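Local coordinates for spike protein P1 (Pseudoalteromonas phage pm2, PDB 2VVE), which binds the host receptor as the spike at the fivefold vertices of the virion, through its C-terminal part, at residues P114-D119 with V204-T209; F129-R134 with P155-T160. All coordinates share one frame; numbering follows the deposited sequence.

Interaction 1: P114-D119 with V204-T209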
loop_
_atom_site.group_PDB
_atom_site.type_symbol
_atom_site.label_atom_id
_atom_site.label_comp_id
_atom_site.label_asym_id
_atom_site.label_seq_id
_atom_site.Cartn_x
_atom_site.Cartn_y
_atom_site.Cartn_z
ATOM N N PRO A 114 -24.865 -21.395 2.079
ATOM C CA PRO A 114 -23.727 -20.866 2.834
ATOM C C PRO A 114 -22.433 -21.639 2.633
ATOM O O PRO A 114 -22.431 -22.876 2.538
ATOM C CB PRO A 114 -24.202 -20.945 4.291
ATOM C CG PRO A 114 -25.687 -20.787 4.183
ATOM C CD PRO A 114 -26.019 -21.624 2.967
ATOM N N PHE A 115 -21.340 -20.897 2.561
ATOM C CA PHE A 115 -20.021 -21.487 2.374
ATOM C C PHE A 115 -19.007 -20.869 3.332
ATOM O O PHE A 115 -19.275 -19.864 4.020
ATOM C CB PHE A 115 -19.555 -21.290 0.917
ATOM C CG PHE A 115 -19.431 -19.842 0.506
ATOM C CD1 PHE A 115 -18.316 -19.081 0.874
ATOM C CD2 PHE A 115 -20.446 -19.234 -0.238
ATOM C CE1 PHE A 115 -18.213 -17.742 0.493
ATOM C CE2 PHE A 115 -20.353 -17.898 -0.621
ATOM C CZ PHE A 115 -19.235 -17.149 -0.252
ATOM N N PHE A 116 -17.828 -21.475 3.381
ATOM C CA PHE A 116 -16.687 -20.848 4.034
ATOM C C PHE A 116 -15.465 -21.188 3.196
ATOM O O PHE A 116 -15.495 -22.134 2.409
ATOM C CB PHE A 116 -16.550 -21.313 5.492
ATOM C CG PHE A 116 -16.213 -22.774 5.640
ATOM C CD1 PHE A 116 -14.880 -23.178 5.715
ATOM C CD2 PHE A 116 -17.215 -23.739 5.678
ATOM C CE1 PHE A 116 -14.543 -24.516 5.851
ATOM C CE2 PHE A 116 -16.890 -25.093 5.802
ATOM C CZ PHE A 116 -15.548 -25.477 5.884
ATOM N N ASP A 117 -14.398 -20.420 3.367
ATOM C CA ASP A 117 -13.174 -20.634 2.605
ATOM C C ASP A 117 -12.074 -21.206 3.507
ATOM O O ASP A 117 -11.975 -20.845 4.687
ATOM C CB ASP A 117 -12.686 -19.318 1.972
ATOM C CG ASP A 117 -13.595 -18.819 0.844
ATOM O OD1 ASP A 117 -14.300 -19.635 0.215
ATOM O OD2 ASP A 117 -13.600 -17.597 0.576
ATOM N N ILE A 118 -11.266 -22.103 2.945
ATOM C CA ILE A 118 -10.037 -22.561 3.607
ATOM C C ILE A 118 -8.856 -22.032 2.803
ATOM O O ILE A 118 -8.717 -22.345 1.622
ATOM C CB ILE A 118 -9.934 -24.107 3.707
ATOM C CG1 ILE A 118 -11.170 -24.702 4.386
ATOM C CG2 ILE A 118 -8.629 -24.524 4.427
ATOM C CD1 ILE A 118 -11.225 -26.235 4.330
ATOM N N ASP A 119 -8.009 -21.241 3.452
ATOM C CA ASP A 119 -6.789 -20.762 2.809
ATOM C C ASP A 119 -5.666 -21.741 3.118
ATOM O O ASP A 119 -5.126 -21.753 4.234
ATOM C CB ASP A 119 -6.455 -19.344 3.283
ATOM C CG ASP A 119 -5.327 -18.701 2.491
ATOM O OD1 ASP A 119 -4.885 -19.274 1.471
ATOM O OD2 ASP A 119 -4.887 -17.607 2.897
ATOM N N VAL A 204 -15.773 -24.013 0.419
ATOM C CA VAL A 204 -16.436 -25.218 0.942
ATOM C C VAL A 204 -17.919 -24.966 1.219
ATOM O O VAL A 204 -18.263 -24.047 1.966
ATOM C CB VAL A 204 -15.759 -25.714 2.262
ATOM C CG1 VAL A 204 -16.401 -27.024 2.737
ATOM C CG2 VAL A 204 -14.248 -25.867 2.087
ATOM N N PHE A 205 -18.782 -25.793 0.621
ATOM C CA PHE A 205 -20.237 -25.743 0.842
ATOM C C PHE A 205 -20.694 -26.982 1.642
ATOM O O PHE A 205 -20.725 -28.104 1.107
ATOM C CB PHE A 205 -21.009 -25.711 -0.491
ATOM C CG PHE A 205 -20.680 -24.548 -1.388
ATOM C CD1 PHE A 205 -21.520 -23.435 -1.429
ATOM C CD2 PHE A 205 -19.564 -24.580 -2.226
ATOM C CE1 PHE A 205 -21.238 -22.360 -2.273
ATOM C CE2 PHE A 205 -19.276 -23.501 -3.075
ATOM C CZ PHE A 205 -20.109 -22.392 -3.090
ATOM N N PRO A 206 -21.027 -26.800 2.929
ATOM C CA PRO A 206 -21.641 -27.901 3.678
ATOM C C PRO A 206 -23.091 -28.106 3.228
ATOM O O PRO A 206 -23.915 -27.183 3.318
ATOM C CB PRO A 206 -21.561 -27.425 5.144
ATOM C CG PRO A 206 -20.596 -26.263 5.141
ATOM C CD PRO A 206 -20.796 -25.624 3.790
ATOM N N VAL A 207 -23.392 -29.306 2.735
ATOM C CA VAL A 207 -24.703 -29.588 2.141
ATOM C C VAL A 207 -25.288 -30.931 2.538
ATOM O O VAL A 207 -24.560 -31.833 2.995
ATOM C CB VAL A 207 -24.644 -29.558 0.578
ATOM C CG1 VAL A 207 -24.111 -28.225 0.076
ATOM C CG2 VAL A 207 -23.812 -30.723 0.035
ATOM N N GLU A 208 -26.606 -31.067 2.346
ATOM C CA GLU A 208 -27.260 -32.379 2.366
ATOM C C GLU A 208 -27.385 -32.882 0.911
ATOM O O GLU A 208 -27.949 -32.181 0.068
ATOM C CB GLU A 208 -28.641 -32.270 3.028
ATOM C CG GLU A 208 -29.436 -33.592 3.023
ATOM C CD GLU A 208 -28.642 -34.768 3.604
ATOM O OE1 GLU A 208 -28.310 -34.744 4.821
ATOM O OE2 GLU A 208 -28.352 -35.718 2.841
ATOM N N THR A 209 -26.872 -34.082 0.622
ATOM C CA THR A 209 -26.837 -34.592 -0.766
ATOM C C THR A 209 -28.025 -35.483 -1.120
ATOM O O THR A 209 -28.243 -35.808 -2.294
ATOM C CB THR A 209 -25.535 -35.381 -1.094
ATOM O OG1 THR A 209 -25.462 -36.563 -0.287
ATOM C CG2 THR A 209 -24.294 -34.527 -0.891
HETATM O O HOH W 1 -24.173 -24.526 3.826
#

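Interaction 2: F129-R134 with P155-T160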
loop_
_atom_site.group_PDB
_atom_site.type_symbol
_atom_site.label_atom_id
_atom_site.label_comp_id
_atom_site.label_asym_id
_atom_site.label_seq_id
_atom_site.Cartn_x
_atom_site.Cartn_y
_atom_site.Cartn_z
ATOM N N PHE A 129 -5.368 -33.556 5.118
ATOM C CA PHE A 129 -5.750 -33.099 6.448
ATOM C C PHE A 129 -7.185 -33.486 6.775
ATOM O O PHE A 129 -8.000 -33.698 5.874
ATOM C CB PHE A 129 -5.557 -31.585 6.581
ATOM C CG PHE A 129 -6.470 -30.772 5.701
ATOM C CD1 PHE A 129 -7.714 -30.356 6.168
ATOM C CD2 PHE A 129 -6.079 -30.416 4.407
ATOM C CE1 PHE A 129 -8.569 -29.599 5.359
ATOM C CE2 PHE A 129 -6.922 -29.663 3.587
ATOM C CZ PHE A 129 -8.170 -29.252 4.063
ATOM N N SER A 130 -7.471 -33.595 8.067
ATOM C CA SER A 130 -8.814 -33.946 8.546
ATOM C C SER A 130 -9.736 -32.734 8.587
ATOM O O SER A 130 -9.416 -31.722 9.212
ATOM C CB SER A 130 -8.737 -34.575 9.940
ATOM O OG SER A 130 -10.037 -34.799 10.472
ATOM N N LEU A 131 -10.885 -32.852 7.921
ATOM C CA LEU A 131 -11.955 -31.867 8.026
ATOM C C LEU A 131 -13.191 -32.547 8.590
ATOM O O LEU A 131 -13.665 -33.554 8.052
ATOM C CB LEU A 131 -12.255 -31.236 6.660
ATOM C CG LEU A 131 -13.245 -30.065 6.567
ATOM C CD1 LEU A 131 -12.803 -28.873 7.408
ATOM C CD2 LEU A 131 -13.417 -29.634 5.115
ATOM N N LYS A 132 -13.717 -31.981 9.668
ATOM C CA LYS A 132 -14.817 -32.593 10.392
ATOM C C LYS A 132 -16.006 -31.664 10.539
ATOM O O LYS A 132 -15.875 -30.446 10.431
ATOM C CB LYS A 132 -14.357 -33.020 11.783
ATOM C CG LYS A 132 -13.352 -34.161 11.812
ATOM C CD LYS A 132 -12.923 -34.412 13.250
ATOM C CE LYS A 132 -11.818 -35.460 13.351
ATOM N NZ LYS A 132 -11.288 -35.564 14.757
ATOM N N ALA A 133 -17.173 -32.253 10.783
ATOM C CA ALA A 133 -18.331 -31.482 11.211
ATOM C C ALA A 133 -19.147 -32.258 12.224
ATOM O O ALA A 133 -19.282 -33.486 12.117
ATOM C CB ALA A 133 -19.197 -31.091 10.025
ATOM N N ARG A 134 -19.686 -31.530 13.199
ATOM C CA ARG A 134 -20.692 -32.042 14.114
ATOM C C ARG A 134 -22.043 -31.810 13.430
ATOM O O ARG A 134 -22.428 -30.670 13.130
ATOM C CB ARG A 134 -20.596 -31.324 15.472
ATOM C CG ARG A 134 -21.700 -31.679 16.455
ATOM C CD ARG A 134 -21.557 -30.930 17.776
ATOM N NE ARG A 134 -22.564 -31.391 18.729
ATOM C CZ ARG A 134 -22.549 -31.122 20.031
ATOM N NH1 ARG A 134 -23.509 -31.600 20.811
ATOM N NH2 ARG A 134 -21.579 -30.381 20.555
ATOM N N PRO A 155 -24.676 -36.174 4.516
ATOM C CA PRO A 155 -24.069 -34.843 4.498
ATOM C C PRO A 155 -22.765 -34.843 3.696
ATOM O O PRO A 155 -22.096 -35.874 3.610
ATOM C CB PRO A 155 -23.813 -34.543 5.983
ATOM C CG PRO A 155 -23.744 -35.907 6.638
ATOM C CD PRO A 155 -24.689 -36.769 5.868
ATOM N N ALA A 156 -22.428 -33.713 3.089
ATOM C CA ALA A 156 -21.177 -33.609 2.327
ATOM C C ALA A 156 -20.564 -32.226 2.458
ATOM O O ALA A 156 -21.253 -31.270 2.844
ATOM C CB ALA A 156 -21.405 -33.951 0.857
ATOM N N PHE A 157 -19.262 -32.142 2.182
ATOM C CA PHE A 157 -18.629 -30.877 1.820
ATOM C C PHE A 157 -18.432 -30.918 0.331
ATOM O O PHE A 157 -17.834 -31.869 -0.178
ATOM C CB PHE A 157 -17.253 -30.727 2.465
ATOM C CG PHE A 157 -17.274 -30.760 3.960
ATOM C CD1 PHE A 157 -18.003 -29.819 4.682
ATOM C CD2 PHE A 157 -16.548 -31.725 4.649
ATOM C CE1 PHE A 157 -18.005 -29.839 6.094
ATOM C CE2 PHE A 157 -16.551 -31.771 6.057
ATOM C CZ PHE A 157 -17.279 -30.817 6.775
ATOM N N TYR A 158 -18.956 -29.906 -0.367
ATOM C CA TYR A 158 -18.582 -29.682 -1.759
ATOM C C TYR A 158 -17.458 -28.647 -1.756
ATOM O O TYR A 158 -17.658 -27.527 -1.292
ATOM C CB TYR A 158 -19.760 -29.142 -2.581
ATOM C CG TYR A 158 -20.896 -30.110 -2.843
ATOM C CD1 TYR A 158 -20.809 -31.474 -2.505
ATOM C CD2 TYR A 158 -22.063 -29.658 -3.435
ATOM C CE1 TYR A 158 -21.872 -32.339 -2.760
ATOM C CE2 TYR A 158 -23.116 -30.509 -3.689
ATOM C CZ TYR A 158 -23.026 -31.839 -3.368
ATOM O OH TYR A 158 -24.114 -32.643 -3.665
ATOM N N ILE A 159 -16.289 -29.014 -2.278
ATOM C CA ILE A 159 -15.107 -28.151 -2.201
ATOM C C ILE A 159 -14.550 -27.860 -3.596
ATOM O O ILE A 159 -14.401 -28.771 -4.417
ATOM C CB ILE A 159 -13.997 -28.773 -1.311
ATOM C CG1 ILE A 159 -14.576 -29.227 0.040
ATOM C CG2 ILE A 159 -12.819 -27.786 -1.131
ATOM C CD1 ILE A 159 -13.537 -29.793 1.024
ATOM N N THR A 160 -14.212 -26.600 -3.867
ATOM C CA THR A 160 -13.620 -26.270 -5.174
ATOM C C THR A 160 -12.258 -26.989 -5.296
ATOM O O THR A 160 -11.485 -27.016 -4.343
ATOM C CB THR A 160 -13.445 -24.743 -5.374
ATOM O OG1 THR A 160 -12.644 -24.210 -4.320
ATOM C CG2 THR A 160 -14.809 -24.018 -5.385
#

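Interaction 1: P114-D119 with V204-T209
Val-204 lies over one face of the Phe-116 ring, and Pro-206 meets the same ring at its edge. The CB of Val-204 is 3.8 Å from the centroid of that ring, displaced toward the rim in a CH-pi contact, while Val-204 CG1 reaches Phe-116 CZ at 3.6 Å. CG of Pro-206 lies in the ring plane, 3.9 Å from Phe-116 CE2. The first torsion of Phe-116 (chi1 66°) sets CG between the backbone N and the carbonyl carbon, and the ring runs beside Val-204, both side chains pointing the same way. The other methyl of Val-204, CG2, touches Ile-118 CD1, and Phe-90 meets the Phe-116 ring from strand 88-91.

Phe-115 and Phe-205 form a second aromatic group. The CB of Phe-115 sits over one face of the Phe-205 ring, and the Phe-115 ring turns its edge toward that face in an offset edge-to-face pair with planes at 62°. Helix 105-110 also packs on Phe-205.

Between the two groups the backbones pair as antiparallel strands. Phe-116 and Val-204 are a hydrogen-bonded pair: Phe-116 N donates to Val-204 O at 3.0 Å, and Val-204 N to Phe-116 O at 2.8 Å. Beyond this pair Phe-115 CA lies 3.1 Å from Val-204 O, and a water donates to both Pro-114 O and Pro-206 O, 2.7 Å from each. Direct pairing stops here because neither proline has an N-H to give, so the water supplies the donors, while the two aromatic groups pack on opposite faces of the sheet.

Interaction 2: F129-R134 with P155-T160
Leu-131 and Phe-157 meet in the interior of a beta sandwich, between two antiparallel sheets that pack face to face. CD2 of Leu-131 lies over one face of the Phe-157 ring, offset toward its rim, in a CH-pi contact 4.0 Å from the ring centroid. Leu-131 CG, anti to its backbone N (chi1 -174°), is carried to within 3.8 Å of Phe-157 CE2, so the branch point as well as one methyl bears on the ring. The two side chains meet at a slant.

At the tip of the ring, Phe-157 CZ approaches Ala-133 CB at 3.8 Å. Lys-132 O lies near the ring plane at the edge, 3.9 Å from Phe-157 CZ, although the Lys-132 side chain departs from the contact and its NZ forms a salt bridge with Asp-237.

Segments 129-134 and 155-160 lie on strands of different sheets, and no hydrogen bond joins them. The axes of the two segments come no closer than 9.3 Å and run at 135° to each other, a separation spanned by side chains. Leu-131 and Ala-133, two residues apart on one strand, point inward toward Phe-157 and Ile-159, which alternate in the same way on the other. The same layer takes in Leu-191 and Val-193 of strand 189-195, both touching Phe-157. Farther along, Leu-131 CD2 meets Ile-159 CD1 at 4.1 Å, and Ile-159 continues the apolar layer to Val-195.

Overall arrangement
From the N terminus the chain runs through the two sheets built largely from residues 11-81, then strand 88-91 and helix 105-110, before reaching strand 116-120. Strand 129-137 follows in the opposing sheet, then strand 151-160, where interaction 2 closes the shorter loop. Interaction 1 closes only when strand 200-208 returns to residues 114-119, enclosing the whole of interaction 2. The two contacts join through strands 200-208 and 151-160, neighbours in one sheet: Phe-205 N lies 2.8 Å from Tyr-158 O, a probable hydrogen bond, and Thr-209 packs on Ala-156 and Tyr-158. Interaction 1 therefore pairs strands within that sheet, whereas interaction 2 ties it to the sheet containing 129-137.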